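Local coordinates for calcium homeostasis modulator protein 5 (Homo sapiens, PDB 7D60) that assembles into undecameric, cone-shaped channels that may act as large pores, with gating and ion conductance likely regulated by membrane lipids, at residues S93-F96 and F97-L100; S205-S208 and Y209-S213; N235-S238 and E239-L242; N241-C244 and F245-K249. All blocks are in the same frame, centred on the assembly; numbering follows the deposited sequence.

Contact 1: S93-F96 and F97-L100. With PA8 (1,2-dioctanoyl-sn-glycero-3-phosphate), chain N.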
loop_
_atom_site.group_PDB
_atom_site.type_symbol
_atom_site.label_atom_id
_atom_site.label_comp_id
_atom_site.label_asym_id
_atom_site.label_seq_id
_atom_site.Cartn_x
_atom_site.Cartn_y
_atom_site.Cartn_z
ATOM N N SER A 93 -69.324 3.353 -7.444
ATOM C CA SER A 93 -69.318 1.898 -7.369
ATOM C C SER A 93 -68.287 1.262 -8.288
ATOM O O SER A 93 -68.067 0.051 -8.199
ATOM C CB SER A 93 -70.707 1.349 -7.700
ATOM O OG SER A 93 -70.775 -0.043 -7.448
ATOM N N CYS A 94 -67.652 2.041 -9.161
ATOM C CA CYS A 94 -66.690 1.524 -10.123
ATOM C C CYS A 94 -65.268 1.982 -9.827
ATOM O O CYS A 94 -64.379 1.782 -10.658
ATOM C CB CYS A 94 -67.097 1.937 -11.539
ATOM S SG CYS A 94 -66.554 0.819 -12.860
ATOM N N ARG A 95 -65.029 2.597 -8.669
ATOM C CA ARG A 95 -63.665 2.948 -8.293
ATOM C C ARG A 95 -62.878 1.734 -7.807
ATOM O O ARG A 95 -61.648 1.718 -7.924
ATOM C CB ARG A 95 -63.679 4.054 -7.228
ATOM C CG ARG A 95 -62.299 4.611 -6.918
ATOM C CD ARG A 95 -62.258 5.883 -6.120
ATOM N NE ARG A 95 -60.932 6.052 -5.530
ATOM C CZ ARG A 95 -59.854 6.488 -6.179
ATOM N NH1 ARG A 95 -59.917 6.831 -7.461
ATOM N NH2 ARG A 95 -58.702 6.590 -5.535
ATOM N N PHE A 96 -63.567 0.701 -7.313
ATOM C CA PHE A 96 -62.893 -0.523 -6.888
ATOM C C PHE A 96 -62.183 -1.212 -8.046
ATOM O O PHE A 96 -61.094 -1.765 -7.865
ATOM C CB PHE A 96 -63.898 -1.477 -6.249
ATOM C CG PHE A 96 -63.353 -2.851 -6.006
ATOM C CD1 PHE A 96 -62.398 -3.064 -5.030
ATOM C CD2 PHE A 96 -63.783 -3.929 -6.763
ATOM C CE1 PHE A 96 -61.892 -4.325 -4.802
ATOM C CE2 PHE A 96 -63.277 -5.192 -6.542
ATOM C CZ PHE A 96 -62.330 -5.389 -5.559
ATOM N N PHE A 97 -62.762 -1.160 -9.245
ATOM C CA PHE A 97 -62.104 -1.737 -10.407
ATOM C C PHE A 97 -60.999 -0.841 -10.941
ATOM O O PHE A 97 -60.071 -1.335 -11.586
ATOM C CB PHE A 97 -63.128 -2.019 -11.501
ATOM C CG PHE A 97 -64.141 -3.046 -11.115
ATOM C CD1 PHE A 97 -63.817 -4.391 -11.124
ATOM C CD2 PHE A 97 -65.415 -2.668 -10.732
ATOM C CE1 PHE A 97 -64.747 -5.343 -10.762
ATOM C CE2 PHE A 97 -66.352 -3.616 -10.369
ATOM C CZ PHE A 97 -66.015 -4.954 -10.386
ATOM N N TYR A 98 -61.073 0.464 -10.691
ATOM C CA TYR A 98 -59.996 1.345 -11.123
ATOM C C TYR A 98 -58.759 1.160 -10.259
ATOM O O TYR A 98 -57.631 1.245 -10.758
ATOM C CB TYR A 98 -60.457 2.801 -11.098
ATOM C CG TYR A 98 -59.377 3.786 -11.487
ATOM C CD1 TYR A 98 -59.059 4.002 -12.818
ATOM C CD2 TYR A 98 -58.678 4.501 -10.522
ATOM C CE1 TYR A 98 -58.072 4.897 -13.179
ATOM C CE2 TYR A 98 -57.690 5.391 -10.871
ATOM C CZ TYR A 98 -57.392 5.587 -12.199
ATOM O OH TYR A 98 -56.407 6.482 -12.539
ATOM N N VAL A 99 -58.945 0.931 -8.959
ATOM C CA VAL A 99 -57.800 0.692 -8.088
ATOM C C VAL A 99 -57.216 -0.686 -8.356
ATOM O O VAL A 99 -55.997 -0.840 -8.469
ATOM C CB VAL A 99 -58.196 0.871 -6.611
ATOM C CG1 VAL A 99 -56.997 0.663 -5.715
ATOM C CG2 VAL A 99 -58.760 2.248 -6.388
ATOM N N LEU A 100 -58.076 -1.697 -8.508
ATOM C CA LEU A 100 -57.633 -3.055 -8.807
ATOM C C LEU A 100 -56.957 -3.168 -10.168
ATOM O O LEU A 100 -56.122 -4.058 -10.358
ATOM C CB LEU A 100 -58.821 -4.012 -8.742
ATOM C CG LEU A 100 -58.553 -5.509 -8.612
ATOM C CD1 LEU A 100 -57.450 -5.777 -7.610
ATOM C CD2 LEU A 100 -59.823 -6.226 -8.217
HETATM O O1 PA8 N . -49.969 7.084 -9.269
HETATM O O2 PA8 N . -52.014 6.820 -10.607
HETATM P P1 PA8 N . -50.544 7.155 -10.663
HETATM O O3 PA8 N . -50.371 8.553 -11.208
HETATM O O4 PA8 N . -49.754 6.084 -11.638
HETATM C C1 PA8 N . -50.046 6.061 -13.006
HETATM C C2 PA8 N . -50.830 4.786 -13.306
HETATM C C3 PA8 N . -52.306 5.133 -13.495
HETATM O O5 PA8 N . -52.774 4.581 -14.690
HETATM C C4 PA8 N . -53.576 3.451 -14.517
HETATM O O6 PA8 N . -53.173 2.534 -13.896
HETATM C C5 PA8 N . -54.969 3.370 -15.127
HETATM C C6 PA8 N . -55.485 1.932 -15.131
HETATM C C7 PA8 N . -57.007 1.849 -15.069
HETATM O O7 PA8 N . -50.338 4.175 -14.465
HETATM C C12 PA8 N . -49.860 2.864 -14.314
HETATM O O8 PA8 N . -49.746 2.379 -13.237
HETATM C C13 PA8 N . -49.481 2.054 -15.556
HETATM C C14 PA8 N . -48.311 1.102 -15.312
HETATM C C15 PA8 N . -47.650 0.637 -16.607
HETATM C C16 PA8 N . -48.381 -0.523 -17.277
HETATM C C17 PA8 N . -47.409 -1.561 -17.840
HETATM C C18 PA8 N . -48.113 -2.672 -18.614
HETATM C C19 PA8 N . -47.156 -3.473 -19.491
#

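Contact 2: S205-S208 and Y209-S213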
loop_
_atom_site.group_PDB
_atom_site.type_symbol
_atom_site.label_atom_id
_atom_site.label_comp_id
_atom_site.label_asym_id
_atom_site.label_seq_id
_atom_site.Cartn_x
_atom_site.Cartn_y
_atom_site.Cartn_z
ATOM N N SER A 205 -57.884 13.375 -15.152
ATOM C CA SER A 205 -57.744 13.685 -13.741
ATOM C C SER A 205 -58.671 14.826 -13.341
ATOM O O SER A 205 -59.073 15.650 -14.165
ATOM C CB SER A 205 -56.298 14.046 -13.431
ATOM O OG SER A 205 -56.193 14.716 -12.197
ATOM N N LYS A 206 -59.020 14.861 -12.054
ATOM C CA LYS A 206 -59.942 15.870 -11.550
ATOM C C LYS A 206 -59.255 17.184 -11.217
ATOM O O LYS A 206 -59.923 18.219 -11.161
ATOM C CB LYS A 206 -60.660 15.349 -10.308
ATOM C CG LYS A 206 -61.616 14.218 -10.585
ATOM C CD LYS A 206 -62.766 14.694 -11.437
ATOM C CE LYS A 206 -63.914 13.708 -11.406
ATOM N NZ LYS A 206 -64.318 13.297 -12.776
ATOM N N VAL A 207 -57.949 17.165 -10.991
ATOM C CA VAL A 207 -57.196 18.350 -10.623
ATOM C C VAL A 207 -56.164 18.626 -11.707
ATOM O O VAL A 207 -55.824 17.758 -12.511
ATOM C CB VAL A 207 -56.524 18.192 -9.245
ATOM C CG1 VAL A 207 -57.562 17.948 -8.188
ATOM C CG2 VAL A 207 -55.542 17.056 -9.261
ATOM N N SER A 208 -55.667 19.854 -11.726
ATOM C CA SER A 208 -54.656 20.253 -12.690
ATOM C C SER A 208 -53.276 19.883 -12.160
ATOM O O SER A 208 -53.145 19.162 -11.175
ATOM C CB SER A 208 -54.779 21.737 -12.998
ATOM O OG SER A 208 -55.801 21.957 -13.949
ATOM N N TYR A 209 -52.227 20.372 -12.818
ATOM C CA TYR A 209 -50.879 19.919 -12.498
ATOM C C TYR A 209 -50.396 20.454 -11.158
ATOM O O TYR A 209 -49.655 19.765 -10.450
ATOM C CB TYR A 209 -49.905 20.330 -13.604
ATOM C CG TYR A 209 -48.477 19.970 -13.291
ATOM C CD1 TYR A 209 -48.037 18.657 -13.403
ATOM C CD2 TYR A 209 -47.571 20.931 -12.848
ATOM C CE1 TYR A 209 -46.737 18.308 -13.102
ATOM C CE2 TYR A 209 -46.272 20.589 -12.529
ATOM C CZ TYR A 209 -45.861 19.277 -12.669
ATOM O OH TYR A 209 -44.565 18.933 -12.367
ATOM N N LEU A 210 -50.789 21.670 -10.798
ATOM C CA LEU A 210 -50.248 22.292 -9.599
ATOM C C LEU A 210 -50.900 21.741 -8.338
ATOM O O LEU A 210 -50.230 21.564 -7.319
ATOM C CB LEU A 210 -50.425 23.804 -9.686
ATOM C CG LEU A 210 -49.324 24.674 -9.097
ATOM C CD1 LEU A 210 -47.999 24.329 -9.720
ATOM C CD2 LEU A 210 -49.650 26.122 -9.335
ATOM N N GLN A 211 -52.200 21.460 -8.389
ATOM C CA GLN A 211 -52.880 20.882 -7.240
ATOM C C GLN A 211 -52.508 19.420 -7.047
ATOM O O GLN A 211 -52.522 18.925 -5.918
ATOM C CB GLN A 211 -54.386 21.030 -7.399
ATOM C CG GLN A 211 -55.139 20.967 -6.111
ATOM C CD GLN A 211 -56.608 21.221 -6.290
ATOM O OE1 GLN A 211 -57.070 21.485 -7.393
ATOM N NE2 GLN A 211 -57.356 21.142 -5.205
ATOM N N LEU A 212 -52.178 18.717 -8.125
ATOM C CA LEU A 212 -51.713 17.342 -8.012
ATOM C C LEU A 212 -50.315 17.262 -7.425
ATOM O O LEU A 212 -49.962 16.243 -6.830
ATOM C CB LEU A 212 -51.753 16.669 -9.380
ATOM C CG LEU A 212 -51.564 15.157 -9.458
ATOM C CD1 LEU A 212 -52.809 14.440 -9.015
ATOM C CD2 LEU A 212 -51.192 14.758 -10.857
ATOM N N SER A 213 -49.518 18.314 -7.563
ATOM C CA SER A 213 -48.190 18.326 -6.973
ATOM C C SER A 213 -48.235 18.581 -5.475
ATOM O O SER A 213 -47.348 18.127 -4.749
ATOM C CB SER A 213 -47.332 19.380 -7.663
ATOM O OG SER A 213 -45.993 19.299 -7.232
#

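Contact 3: N235-S238 and E239-L242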
loop_
_atom_site.group_PDB
_atom_site.type_symbol
_atom_site.label_atom_id
_atom_site.label_comp_id
_atom_site.label_asym_id
_atom_site.label_seq_id
_atom_site.Cartn_x
_atom_site.Cartn_y
_atom_site.Cartn_z
ATOM N N ASN A 235 -45.599 3.981 23.114
ATOM C CA ASN A 235 -44.703 4.074 24.258
ATOM C C ASN A 235 -45.442 4.477 25.521
ATOM O O ASN A 235 -45.097 4.011 26.608
ATOM C CB ASN A 235 -43.590 5.078 23.987
ATOM C CG ASN A 235 -42.329 4.424 23.501
ATOM O OD1 ASN A 235 -41.951 3.359 23.974
ATOM N ND2 ASN A 235 -41.655 5.068 22.561
ATOM N N LYS A 236 -46.446 5.337 25.404
ATOM C CA LYS A 236 -47.203 5.763 26.566
ATOM C C LYS A 236 -48.184 4.708 27.041
ATOM O O LYS A 236 -48.542 4.706 28.220
ATOM C CB LYS A 236 -47.957 7.053 26.258
ATOM C CG LYS A 236 -47.091 8.292 26.275
ATOM C CD LYS A 236 -47.712 9.406 25.461
ATOM C CE LYS A 236 -49.092 9.763 25.976
ATOM N NZ LYS A 236 -49.859 10.562 24.985
ATOM N N LEU A 237 -48.629 3.822 26.160
ATOM C CA LEU A 237 -49.546 2.761 26.547
ATOM C C LEU A 237 -48.819 1.577 27.167
ATOM O O LEU A 237 -49.336 0.952 28.094
ATOM C CB LEU A 237 -50.360 2.304 25.337
ATOM C CG LEU A 237 -51.447 1.259 25.563
ATOM C CD1 LEU A 237 -52.403 1.717 26.637
ATOM C CD2 LEU A 237 -52.185 0.977 24.279
ATOM N N SER A 238 -47.619 1.259 26.684
ATOM C CA SER A 238 -46.875 0.148 27.258
ATOM C C SER A 238 -46.245 0.515 28.594
ATOM O O SER A 238 -46.037 -0.364 29.432
ATOM C CB SER A 238 -45.807 -0.332 26.280
ATOM O OG SER A 238 -44.663 0.488 26.338
ATOM N N GLU A 239 -45.940 1.794 28.815
ATOM C CA GLU A 239 -45.471 2.230 30.126
ATOM C C GLU A 239 -46.590 2.187 31.155
ATOM O O GLU A 239 -46.342 1.923 32.334
ATOM C CB GLU A 239 -44.907 3.644 30.043
ATOM C CG GLU A 239 -43.438 3.715 29.726
ATOM C CD GLU A 239 -43.035 5.060 29.162
ATOM O OE1 GLU A 239 -43.773 6.042 29.383
ATOM O OE2 GLU A 239 -41.982 5.135 28.495
ATOM N N ARG A 240 -47.819 2.464 30.731
ATOM C CA ARG A 240 -48.947 2.447 31.652
ATOM C C ARG A 240 -49.300 1.028 32.067
ATOM O O ARG A 240 -49.610 0.778 33.234
ATOM C CB ARG A 240 -50.149 3.125 31.004
ATOM C CG ARG A 240 -51.355 3.256 31.894
ATOM C CD ARG A 240 -52.587 3.538 31.073
ATOM N NE ARG A 240 -53.212 2.310 30.604
ATOM C CZ ARG A 240 -54.480 1.992 30.824
ATOM N NH1 ARG A 240 -55.262 2.817 31.493
ATOM N NH2 ARG A 240 -54.968 0.853 30.367
ATOM N N ASN A 241 -49.256 0.086 31.128
ATOM C CA ASN A 241 -49.703 -1.271 31.408
ATOM C C ASN A 241 -48.707 -2.045 32.253
ATOM O O ASN A 241 -49.097 -2.982 32.952
ATOM C CB ASN A 241 -49.960 -2.016 30.102
ATOM C CG ASN A 241 -51.229 -1.580 29.430
ATOM O OD1 ASN A 241 -52.110 -1.006 30.057
ATOM N ND2 ASN A 241 -51.335 -1.852 28.143
ATOM N N LEU A 242 -47.434 -1.676 32.213
ATOM C CA LEU A 242 -46.426 -2.404 32.966
ATOM C C LEU A 242 -46.302 -1.933 34.404
ATOM O O LEU A 242 -45.955 -2.732 35.278
ATOM C CB LEU A 242 -45.071 -2.286 32.275
ATOM C CG LEU A 242 -44.972 -3.126 31.013
ATOM C CD1 LEU A 242 -43.635 -2.939 30.375
ATOM C CD2 LEU A 242 -45.195 -4.565 31.358
#

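Contact 4: N241-C244 and F245-K249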
loop_
_atom_site.group_PDB
_atom_site.type_symbol
_atom_site.label_atom_id
_atom_site.label_comp_id
_atom_site.label_asym_id
_atom_site.label_seq_id
_atom_site.Cartn_x
_atom_site.Cartn_y
_atom_site.Cartn_z
ATOM N N ASN A 241 -49.256 0.086 31.128
ATOM C CA ASN A 241 -49.703 -1.271 31.408
ATOM C C ASN A 241 -48.707 -2.045 32.253
ATOM O O ASN A 241 -49.097 -2.982 32.952
ATOM C CB ASN A 241 -49.960 -2.016 30.102
ATOM C CG ASN A 241 -51.229 -1.580 29.430
ATOM O OD1 ASN A 241 -52.110 -1.006 30.057
ATOM N ND2 ASN A 241 -51.335 -1.852 28.143
ATOM N N LEU A 242 -47.434 -1.676 32.213
ATOM C CA LEU A 242 -46.426 -2.404 32.966
ATOM C C LEU A 242 -46.302 -1.933 34.404
ATOM O O LEU A 242 -45.955 -2.732 35.278
ATOM C CB LEU A 242 -45.071 -2.286 32.275
ATOM C CG LEU A 242 -44.972 -3.126 31.013
ATOM C CD1 LEU A 242 -43.635 -2.939 30.375
ATOM C CD2 LEU A 242 -45.195 -4.565 31.358
ATOM N N LYS A 243 -46.571 -0.660 34.673
ATOM C CA LYS A 243 -46.542 -0.178 36.045
ATOM C C LYS A 243 -47.738 -0.663 36.843
ATOM O O LYS A 243 -47.625 -0.863 38.054
ATOM C CB LYS A 243 -46.489 1.345 36.068
ATOM C CG LYS A 243 -45.137 1.916 35.713
ATOM C CD LYS A 243 -45.126 3.422 35.867
ATOM C CE LYS A 243 -46.177 4.076 34.988
ATOM N NZ LYS A 243 -46.060 5.557 34.990
ATOM N N CYS A 244 -48.881 -0.858 36.202
ATOM C CA CYS A 244 -50.066 -1.326 36.899
ATOM C C CYS A 244 -50.132 -2.840 37.003
ATOM O O CYS A 244 -51.082 -3.364 37.591
ATOM C CB CYS A 244 -51.324 -0.801 36.211
ATOM S SG CYS A 244 -51.350 0.986 36.003
ATOM N N PHE A 245 -49.163 -3.554 36.442
ATOM C CA PHE A 245 -49.105 -5.000 36.589
ATOM C C PHE A 245 -48.189 -5.410 37.731
ATOM O O PHE A 245 -48.555 -6.265 38.542
ATOM C CB PHE A 245 -48.639 -5.647 35.283
ATOM C CG PHE A 245 -48.520 -7.138 35.354
ATOM C CD1 PHE A 245 -49.639 -7.928 35.530
ATOM C CD2 PHE A 245 -47.286 -7.752 35.246
ATOM C CE1 PHE A 245 -49.527 -9.297 35.599
ATOM C CE2 PHE A 245 -47.171 -9.121 35.316
ATOM C CZ PHE A 245 -48.292 -9.893 35.492
ATOM N N PHE A 246 -47.013 -4.796 37.821
ATOM C CA PHE A 246 -46.060 -5.165 38.857
ATOM C C PHE A 246 -46.414 -4.574 40.210
ATOM O O PHE A 246 -46.171 -5.208 41.240
ATOM C CB PHE A 246 -44.662 -4.727 38.449
ATOM C CG PHE A 246 -43.980 -5.691 37.548
ATOM C CD1 PHE A 246 -43.243 -6.738 38.071
ATOM C CD2 PHE A 246 -44.090 -5.566 36.177
ATOM C CE1 PHE A 246 -42.617 -7.634 37.246
ATOM C CE2 PHE A 246 -43.469 -6.464 35.344
ATOM C CZ PHE A 246 -42.730 -7.498 35.881
ATOM N N GLU A 247 -46.987 -3.376 40.230
ATOM C CA GLU A 247 -47.336 -2.709 41.472
ATOM C C GLU A 247 -48.761 -2.985 41.922
ATOM O O GLU A 247 -49.134 -2.538 43.011
ATOM C CB GLU A 247 -47.122 -1.202 41.330
ATOM C CG GLU A 247 -45.735 -0.856 40.834
ATOM C CD GLU A 247 -45.577 0.607 40.501
ATOM O OE1 GLU A 247 -46.549 1.368 40.674
ATOM O OE2 GLU A 247 -44.478 0.999 40.064
ATOM N N ASN A 248 -49.541 -3.712 41.114
ATOM C CA ASN A 248 -50.935 -4.080 41.391
ATOM C C ASN A 248 -51.808 -2.849 41.638
ATOM O O ASN A 248 -52.571 -2.777 42.601
ATOM C CB ASN A 248 -51.031 -5.072 42.554
ATOM C CG ASN A 248 -52.299 -5.893 42.510
ATOM O OD1 ASN A 248 -52.947 -6.001 41.472
ATOM N ND2 ASN A 248 -52.665 -6.474 43.645
ATOM N N LYS A 249 -51.687 -1.873 40.748
ATOM C CA LYS A 249 -52.446 -0.636 40.824
ATOM C C LYS A 249 -53.618 -0.660 39.854
ATOM O O LYS A 249 -53.686 -1.484 38.940
ATOM C CB LYS A 249 -51.555 0.565 40.513
ATOM C CG LYS A 249 -50.831 1.124 41.710
ATOM C CD LYS A 249 -49.765 2.105 41.278
ATOM C CE LYS A 249 -49.036 2.681 42.476
ATOM N NZ LYS A 249 -47.687 3.183 42.095
#

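Contact 1: S93-F96 and F97-L100
Phe96 and Phe97 set their rings by different first torsions. CG of Phe96 stands anti to the backbone N (chi1 170°), whereas CG of Phe97 stands anti to its own carbonyl carbon (chi1 -64°). The two adjacent rings thereby meet as a T-shaped (edge-to-face) pair. The setting is the first turn of helix 95-106, which leads into transmembrane helix S3. The centroids of the Phe96 and Phe97 rings are 5.5 Å apart and their planes are 66° apart. Phe96 supplies the edge, and its CD2 sits over the centre of the Phe97 face. Phe96 also reaches one turn further along the helix. Its CZ is 3.7 Å from CD2 of Leu100, and these two side chains run side by side in the same direction. Phe88 and Ile87 pack on Phe96 from outside the turn. With an alanine at Phe96, the Phe97 face would probably lose its edge-on partner and Leu100 its apolar neighbour, opening a gap beside Phe88. Cys94 makes a sulfur-aromatic contact, its SG lying obliquely 4.2 Å from Phe97 CD2.

The backbone closes the turn in the usual helical way. Val99 N bonds to Arg95 O at 3.0 Å, and Leu100 N to Phe96 O at 3.1 Å. The extended Arg95 chain carries its guanidinium along the helix surface. Val99 CG2 covers one guanidinium face, off centre, while NH1 of Arg95 lies 4.0 Å from Tyr98 CD2. Tyr98 belongs to a lipid pocket that also includes Gln102. Tyr98 CD1 touches C7 in an acyl tail of the bound phosphatidic acid at 3.7 Å.

Contact 2: S205-S208 and Y209-S213
Val207 meets both Gln211 and Leu212 with its branched side chain, and it crosses each of them at about a right angle. CG1 lies anti to the carbonyl carbon (chi1 -60°). This sends the two methyls to different partners. Val207 CG1 rests against the amide end of Gln211, 3.7 Å from OE1. Val207 CG2 packs on Leu212, 3.8 Å from CD1. The Gln211 amide passes across the valine. Its NE2 makes weak hydrogen bonds to Gln276 and Tyr278.

Ser208 turns its OG anti to the carbonyl carbon (chi1 -81°). That hydroxyl is hydrogen-bonded to Glu263 and Lys86 of a second subunit, another copy of the protein, which ties this point of the chain to its neighbour. The backbone oxygen of Ser208 accepts from Leu212 N at 3.2 Å. Leu212 CB lies close to the same oxygen. Further back, Ser205 OG donates to Val207 O at 3.1 Å, within the loop that precedes the helix.

An apolar pair five residues apart, bridging a loop and the first turn of the helix that follows, is the pattern of a hydrophobic staple. Val207 and Leu212 are consistent with one, at the entry to helix 209-246.

Contact 3: N235-S238 and E239-L242
Asn235 to Leu242 follow one another in regular helical geometry, and each of the first four carbonyls faces the amide four residues on. Glu239 N bonds to Asn235 O at 3.2 Å. Asn241 N bonds to Leu237 O at the same 3.2 Å. The bonds from Arg240 N to Lys236 O and from Leu242 N to Ser238 O are weak.

Leu237 lies against the polar side chains one turn on. Its CG stands anti to the backbone N (chi1 -176°), which brings CD1 up to them. Leu237 CD1 lies 4.0 Å from Asn241 ND2 and 4.1 Å from Arg240 NE. This is i to i+3 and i to i+4 packing along one face of the long cytoplasmic helix 209-246. Arg240 bends at chi3, and its NH2 makes a weak bond of 3.4 Å to Asn241 OD1. The stronger partners of these groups lie elsewhere. Arg240 NH1 bonds to Asp252 O, and its NH2 forms a salt bridge with Asp286 of a third subunit, another copy of the protein. Asn241 ND2 bonds to Tyr218 of the third subunit. Ser238 and Glu239 pack on Gln225 of the third subunit, and Asn235 packs on Lys221 of the same subunit.

Contact 4: N241-C244 and F245-K249
Leu242 and Phe246, and Lys243 and Glu247, are joined by the last backbone hydrogen bonds of this stretch, and both bonds are weak. Phe246 N reaches Leu242 O at 3.4 Å. Glu247 N reaches Lys243 O, also at 3.4 Å. The helix ends here. Asn248 is the first residue to leave helical geometry, with a positive phi of 57°, and the chain then turns back. Lys249 O comes to 3.7 Å from Cys244 CB.

Side chains also lie against these carbonyls. CG of Phe246 is anti to its carbonyl carbon (chi1 -83°), which turns the ring edge back along the helix. Leu242 O lies in the plane of that ring, 3.5 Å from Phe246 CD2. The Glu247 side chain, extended beyond CG, runs alongside Lys243 O without bonding to it, and its carboxylate finds its partner in Lys249.

One ionic interaction closes the turn. Lys249 NZ bonds to Glu247 OE1 at 2.6 Å as part of a salt bridge. It meets the syn side of that oxygen, 31° out of the carboxylate plane. The bridge spans Asn248 and ties the residue after the turn to the end of the helix. With an alanine in place of Glu247, Lys249 would probably be left without its charged mate and its long chain freer to swing.

The contact forms the C-terminal tip of helix 209-246, against the third subunit. There Phe246 meets the ring of Tyr233 and Phe230, and Leu242 meets Gln225, all on that subunit's helix 209-246. Cys244 packs on Val285 of its helix 280-287, and the tip lies against both.

In the fold
All four contacts are local turns, and they follow in order along the chain, the last two overlapping at Asn241 and Leu242. Contact 1 opens helix 95-106. Contacts 2, 3 and 4 share helix 209-246: contact 2 lies at its start, contact 3 near its end and contact 4 at its tip. Contacts 1 and 2 are close in space, with centres about 20 Å apart and nearest atoms about 7 Å apart. Contacts 2 and 4 have centres about 52 Å apart, which reflects the length of the helix. Contact 2 touches the second subunit, whereas contacts 3 and 4 touch the third. The cytoplasmic helix thus takes part in two subunit interfaces of the undecamer.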